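Local coordinates for uncharacterized protein GEBA250068378 (Sulfurospirillum deleyianum, PDB 3NKG), which is of unknown function, but carries a DUF5625 domain with a fold built chiefly on two four-stranded antiparallel sheets, consistent with its placement among galactose-binding-domain-like families, at residues T96-I100 / I149-F155; Q37-H41 / V54-L58. All blocks are in the same frame, centred on the assembly; numbering follows the deposited sequence.

Contact 1: T96-I100 / I149-F155; sequences TVVPI and IENIEAF
An aromatic ring closing over the end of a strand pair is the apolar centre here. Phe155 (chi1 -64°, m; chi2 -83°) lies against residues 96-99. Val98 CG2 sits over one face of its ring in a CH-pi contact, 4.2 Å from the centroid and 24° off the normal, while Pro99 CD meets the ring edge, 4.1 Å from Phe155 CZ. Thr96 CG2 is 3.3 Å from Phe155 CE1, and Val97 O 3.3 Å from Phe155 CZ. Pro99 CB packs on Ile152 CB and Ile100 CG2 on Ile149 CG2, both at 3.8 Å. Strands 98-107 and 143-151 are the central pair of a four-stranded antiparallel sheet; Thr96 and Phe155 come from the loops at the pair's end. Over 98-100 and 149-151 the N-to-C directions are 147° apart, with axes 6.1 Å apart. Ile100 and Asn151 form a non-hydrogen-bonded pair (CA-CA 5.0 Å), with a CA-H...O contact from Ile100 CA to Glu150 O (3.5 Å). At Ile152 the chain turns helical (-76/-47) and leaves the strand, so Ile152 N to Pro99 O (3.2 Å, 165°) is the one direct hydrogen bond between the segments. Beyond it water 2 takes over, accepting from Glu153 N (2.8 Å) and lying 2.7 Å from Pro99 O and 2.6 Å from Asn151 OD1. Asn151 ND2 donates to Glu153 O (2.7 Å). At the exposed edge water 1 donates to Val97 O (2.6 Å) and weakly to Glu153 OE1 (3.3 Å).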
loop_
_atom_site.group_PDB
_atom_site.type_symbol
_atom_site.label_atom_id
_atom_site.label_comp_id
_atom_site.label_asym_id
_atom_site.label_seq_id
_atom_site.Cartn_x
_atom_site.Cartn_y
_atom_site.Cartn_z
ATOM N N THR A 96 7.857 -5.797 -6.758
ATOM C CA THR A 96 6.808 -6.123 -7.706
ATOM C C THR A 96 5.839 -4.963 -7.815
ATOM O O THR A 96 5.309 -4.486 -6.814
ATOM C CB THR A 96 6.054 -7.377 -7.281
ATOM O OG1 THR A 96 6.950 -8.481 -7.323
ATOM C CG2 THR A 96 4.871 -7.656 -8.226
ATOM N N VAL A 97 5.633 -4.477 -9.035
ATOM C CA VAL A 97 4.751 -3.330 -9.207
ATOM C C VAL A 97 3.338 -3.827 -9.030
ATOM O O VAL A 97 2.965 -4.815 -9.631
ATOM C CB VAL A 97 4.891 -2.676 -10.591
ATOM C CG1 VAL A 97 3.744 -1.688 -10.818
ATOM C CG2 VAL A 97 6.258 -1.977 -10.724
ATOM N N VAL A 98 2.559 -3.150 -8.192
ATOM C CA VAL A 98 1.157 -3.533 -7.973
ATOM C C VAL A 98 0.211 -2.367 -8.332
ATOM O O VAL A 98 0.141 -1.374 -7.612
ATOM C CB VAL A 98 0.920 -3.973 -6.514
ATOM C CG1 VAL A 98 -0.575 -4.314 -6.270
ATOM C CG2 VAL A 98 1.817 -5.174 -6.170
ATOM N N PRO A 99 -0.493 -2.492 -9.465
ATOM C CA PRO A 99 -1.422 -1.449 -9.922
ATOM C C PRO A 99 -2.652 -1.475 -9.059
ATOM O O PRO A 99 -3.276 -2.523 -8.932
ATOM C CB PRO A 99 -1.811 -1.894 -11.339
ATOM C CG PRO A 99 -0.824 -2.993 -11.714
ATOM C CD PRO A 99 -0.382 -3.616 -10.422
ATOM N N ILE A 100 -2.979 -0.329 -8.481
ATOM C CA ILE A 100 -4.118 -0.170 -7.594
ATOM C C ILE A 100 -4.880 1.038 -8.105
ATOM O O ILE A 100 -4.298 2.109 -8.314
ATOM C CB ILE A 100 -3.662 0.176 -6.180
ATOM C CG1 ILE A 100 -2.828 -0.966 -5.591
ATOM C CG2 ILE A 100 -4.865 0.475 -5.278
ATOM C CD1 ILE A 100 -3.632 -2.181 -5.246
ATOM N N ILE A 149 -11.522 0.767 -3.825
ATOM C CA ILE A 149 -10.159 0.306 -4.069
ATOM C C ILE A 149 -10.221 -0.967 -4.900
ATOM O O ILE A 149 -10.866 -1.935 -4.506
ATOM C CB ILE A 149 -9.371 0.029 -2.766
ATOM C CG1 ILE A 149 -9.341 1.266 -1.868
ATOM C CG2 ILE A 149 -7.908 -0.418 -3.118
ATOM C CD1 ILE A 149 -10.442 1.306 -0.808
ATOM N N GLU A 150 -9.573 -0.935 -6.062
ATOM C CA GLU A 150 -9.585 -2.044 -6.988
ATOM C C GLU A 150 -8.156 -2.516 -7.232
ATOM O O GLU A 150 -7.268 -1.725 -7.567
ATOM C CB GLU A 150 -10.240 -1.636 -8.318
ATOM C CG GLU A 150 -10.061 -2.684 -9.437
ATOM C CD GLU A 150 -10.929 -2.434 -10.692
ATOM O OE1 GLU A 150 -11.581 -1.371 -10.790
ATOM O OE2 GLU A 150 -10.964 -3.320 -11.587
ATOM N N ASN A 151 -7.943 -3.810 -7.020
ATOM C CA ASN A 151 -6.690 -4.464 -7.368
ATOM C C ASN A 151 -6.746 -4.884 -8.837
ATOM O O ASN A 151 -7.582 -5.707 -9.234
ATOM C CB ASN A 151 -6.442 -5.679 -6.462
ATOM C CG ASN A 151 -5.208 -6.448 -6.856
ATOM O OD1 ASN A 151 -4.087 -5.917 -6.824
ATOM N ND2 ASN A 151 -5.401 -7.705 -7.257
ATOM N N ILE A 152 -5.873 -4.310 -9.659
ATOM C CA ILE A 152 -5.933 -4.561 -11.105
ATOM C C ILE A 152 -5.386 -5.944 -11.528
ATOM O O ILE A 152 -6.028 -6.663 -12.305
ATOM C CB ILE A 152 -5.239 -3.425 -11.919
ATOM C CG1 ILE A 152 -5.847 -2.063 -11.557
ATOM C CG2 ILE A 152 -5.346 -3.668 -13.423
ATOM C CD1 ILE A 152 -7.312 -1.923 -11.951
ATOM N N GLU A 153 -4.214 -6.319 -11.023
ATOM C CA GLU A 153 -3.588 -7.584 -11.438
ATOM C C GLU A 153 -3.616 -8.662 -10.359
ATOM O O GLU A 153 -3.594 -8.363 -9.157
ATOM C CB GLU A 153 -2.120 -7.382 -11.843
ATOM C CG GLU A 153 -1.873 -6.462 -13.021
ATOM C CD GLU A 153 -0.378 -6.363 -13.359
ATOM O OE1 GLU A 153 0.409 -7.262 -12.942
ATOM O OE2 GLU A 153 0.003 -5.386 -14.043
ATOM N N ALA A 154 -3.593 -9.916 -10.807
ATOM C CA ALA A 154 -3.536 -11.075 -9.912
ATOM C C ALA A 154 -2.087 -11.367 -9.504
ATOM O O ALA A 154 -1.209 -11.451 -10.368
ATOM C CB ALA A 154 -4.123 -12.295 -10.625
ATOM N N PHE A 155 -1.840 -11.515 -8.196
ATOM C CA PHE A 155 -0.519 -11.921 -7.693
ATOM C C PHE A 155 -0.615 -13.232 -6.911
ATOM O O PHE A 155 -1.163 -13.282 -5.814
ATOM C CB PHE A 155 0.123 -10.788 -6.864
ATOM C CG PHE A 155 0.408 -9.578 -7.691
ATOM C CD1 PHE A 155 1.577 -9.504 -8.464
ATOM C CD2 PHE A 155 -0.518 -8.560 -7.775
ATOM C CE1 PHE A 155 1.827 -8.408 -9.276
ATOM C CE2 PHE A 155 -0.280 -7.444 -8.599
ATOM C CZ PHE A 155 0.885 -7.367 -9.343
HETATM O O HOH W 1 3.312 -5.982 -11.979
HETATM O O HOH W 2 -2.725 -5.197 -8.927
#

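Contact 2: Q37-H41 / V54-L58; sequences QFAVH and VWKFL
The end of strand 30-38, in one four-stranded antiparallel sheet, packs with the loop after it on helix 49-58. Residues 37-41 remain extended as the strand gives way to loop, so Phe38 and Val40 direct their CA-to-CB bonds toward the helix while Ala39 directs its own away. Residues 54-58 are helical, which brings Val54, Phe57 and Leu58 (positions i, i+3 and i+4) onto one flank. The Phe38 side chain (chi1 -65°, m) fills the hollow among these three: ring atom CE2 of Phe38 approaches Phe57 CE1 at 4.0 Å and its CE1 approaches Leu58 CD2 at 3.6 Å, while Phe38 CB, at the root of the side chain, lies 4.0 Å from Val54 CG1. In return Val54 (chi1 171°, t) is the bump of the helix, reaching toward both Phe38 and Val40; its CG2 touches Val40 CG2 at 3.9 Å. The nearest CA atoms are those of Val40 and Val54, 7.3 Å apart, leaving room for side chains between them. Met158 adds to the surroundings of Phe38, and a bound acetic acid, probably from the crystallisation liquor, lies about 5 Å from the Leu58 side chain. Within the helix, Leu58 N donates to Val54 O at 2.9 Å.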
loop_
_atom_site.group_PDB
_atom_site.type_symbol
_atom_site.label_atom_id
_atom_site.label_comp_id
_atom_site.label_asym_id
_atom_site.label_seq_id
_atom_site.Cartn_x
_atom_site.Cartn_y
_atom_site.Cartn_z
ATOM N N GLN A 37 -0.626 -2.554 3.921
ATOM C CA GLN A 37 0.073 -3.270 4.987
ATOM C C GLN A 37 -0.093 -4.766 4.803
ATOM O O GLN A 37 -1.231 -5.263 4.731
ATOM C CB GLN A 37 -0.494 -2.893 6.355
ATOM C CG GLN A 37 -0.382 -1.420 6.701
ATOM C CD GLN A 37 -0.901 -1.125 8.100
ATOM O OE1 GLN A 37 -2.106 -1.181 8.358
ATOM N NE2 GLN A 37 0.012 -0.830 9.014
ATOM N N PHE A 38 1.040 -5.468 4.743
ATOM C CA PHE A 38 1.082 -6.917 4.512
ATOM C C PHE A 38 1.292 -7.689 5.810
ATOM O O PHE A 38 2.228 -7.406 6.560
ATOM C CB PHE A 38 2.240 -7.246 3.569
ATOM C CG PHE A 38 2.074 -6.674 2.206
ATOM C CD1 PHE A 38 2.136 -5.289 2.008
ATOM C CD2 PHE A 38 1.777 -7.505 1.130
ATOM C CE1 PHE A 38 1.962 -4.769 0.755
ATOM C CE2 PHE A 38 1.606 -6.999 -0.115
ATOM C CZ PHE A 38 1.694 -5.635 -0.325
ATOM N N ALA A 39 0.429 -8.664 6.074
ATOM C CA ALA A 39 0.658 -9.594 7.195
ATOM C C ALA A 39 1.791 -10.570 6.898
ATOM O O ALA A 39 2.015 -10.957 5.750
ATOM C CB ALA A 39 -0.597 -10.348 7.535
ATOM N N VAL A 40 2.506 -10.963 7.947
ATOM C CA VAL A 40 3.688 -11.805 7.815
ATOM C C VAL A 40 3.691 -12.783 8.987
ATOM O O VAL A 40 3.220 -12.440 10.075
ATOM C CB VAL A 40 4.967 -10.940 7.832
ATOM C CG1 VAL A 40 6.196 -11.800 7.782
ATOM C CG2 VAL A 40 4.971 -9.956 6.643
ATOM N N HIS A 41 4.182 -14.002 8.773
ATOM C CA HIS A 41 4.297 -14.958 9.876
ATOM C C HIS A 41 5.337 -14.496 10.901
ATOM O O HIS A 41 6.399 -13.996 10.544
ATOM C CB HIS A 41 4.649 -16.355 9.363
ATOM C CG HIS A 41 3.563 -16.993 8.553
ATOM N ND1 HIS A 41 2.242 -16.995 8.949
ATOM C CD2 HIS A 41 3.606 -17.664 7.378
ATOM C CE1 HIS A 41 1.516 -17.630 8.045
ATOM N NE2 HIS A 41 2.318 -18.049 7.084
ATOM N N VAL A 54 8.129 -11.624 1.707
ATOM C CA VAL A 54 7.352 -10.398 1.613
ATOM C C VAL A 54 8.253 -9.216 1.300
ATOM O O VAL A 54 7.893 -8.371 0.486
ATOM C CB VAL A 54 6.490 -10.122 2.854
ATOM C CG1 VAL A 54 5.899 -8.724 2.771
ATOM C CG2 VAL A 54 5.378 -11.166 2.965
ATOM N N TRP A 55 9.414 -9.157 1.954
ATOM C CA TRP A 55 10.422 -8.180 1.589
ATOM C C TRP A 55 10.754 -8.262 0.084
ATOM O O TRP A 55 10.800 -7.264 -0.625
ATOM C CB TRP A 55 11.685 -8.447 2.380
ATOM C CG TRP A 55 12.530 -7.265 2.516
ATOM C CD1 TRP A 55 12.430 -6.091 1.820
ATOM C CD2 TRP A 55 13.624 -7.109 3.423
ATOM N NE1 TRP A 55 13.404 -5.209 2.248
ATOM C CE2 TRP A 55 14.150 -5.815 3.225
ATOM C CE3 TRP A 55 14.225 -7.954 4.368
ATOM C CZ2 TRP A 55 15.239 -5.339 3.950
ATOM C CZ3 TRP A 55 15.297 -7.477 5.088
ATOM C CH2 TRP A 55 15.799 -6.183 4.870
ATOM N N LYS A 56 10.979 -9.467 -0.402
ATOM C CA LYS A 56 11.300 -9.647 -1.815
ATOM C C LYS A 56 10.228 -9.014 -2.725
ATOM O O LYS A 56 10.541 -8.273 -3.677
ATOM C CB LYS A 56 11.457 -11.137 -2.130
ATOM C CG LYS A 56 11.569 -11.426 -3.635
ATOM C CD LYS A 56 11.790 -12.931 -3.864
ATOM C CE LYS A 56 11.259 -13.397 -5.212
ATOM N NZ LYS A 56 11.407 -14.887 -5.317
ATOM N N PHE A 57 8.964 -9.309 -2.414
ATOM C CA PHE A 57 7.806 -8.778 -3.160
ATOM C C PHE A 57 7.743 -7.230 -3.097
ATOM O O PHE A 57 7.495 -6.567 -4.103
ATOM C CB PHE A 57 6.507 -9.383 -2.571
ATOM C CG PHE A 57 5.261 -9.026 -3.333
ATOM C CD1 PHE A 57 4.520 -7.904 -3.002
ATOM C CD2 PHE A 57 4.837 -9.816 -4.402
ATOM C CE1 PHE A 57 3.351 -7.566 -3.722
ATOM C CE2 PHE A 57 3.683 -9.495 -5.127
ATOM C CZ PHE A 57 2.932 -8.361 -4.784
ATOM N N LEU A 58 7.900 -6.667 -1.897
ATOM C CA LEU A 58 7.861 -5.202 -1.714
ATOM C C LEU A 58 8.999 -4.454 -2.428
ATOM O O LEU A 58 8.791 -3.361 -2.969
ATOM C CB LEU A 58 7.893 -4.848 -0.214
ATOM C CG LEU A 58 6.623 -5.193 0.582
ATOM C CD1 LEU A 58 6.771 -4.904 2.084
ATOM C CD2 LEU A 58 5.443 -4.431 -0.015
#

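Overall arrangement
The two contacts illustrate how chemistry can differ with place in one fold. Contact 1 joins neighbouring strands of one sheet and the loops at their ends, and mixes apolar packing with backbone, side-chain and water-mediated hydrogen bonds, ranging from buried residues to an exposed, hydrated edge. Contact 2 joins the end of a strand of the other four-stranded sheet to a helix; it is smaller and mostly buried, and its cross-segment contacts are essentially apolar. They share no segment, and their centres lie 15 Å apart, yet Phe57 connects them: its ring packs on Val98 and Phe155, with Phe57 CZ 3.7 Å from Val98 CG2, and its carbonyl O probably accepts a hydrogen bond from Thr96 N at 2.8 Å.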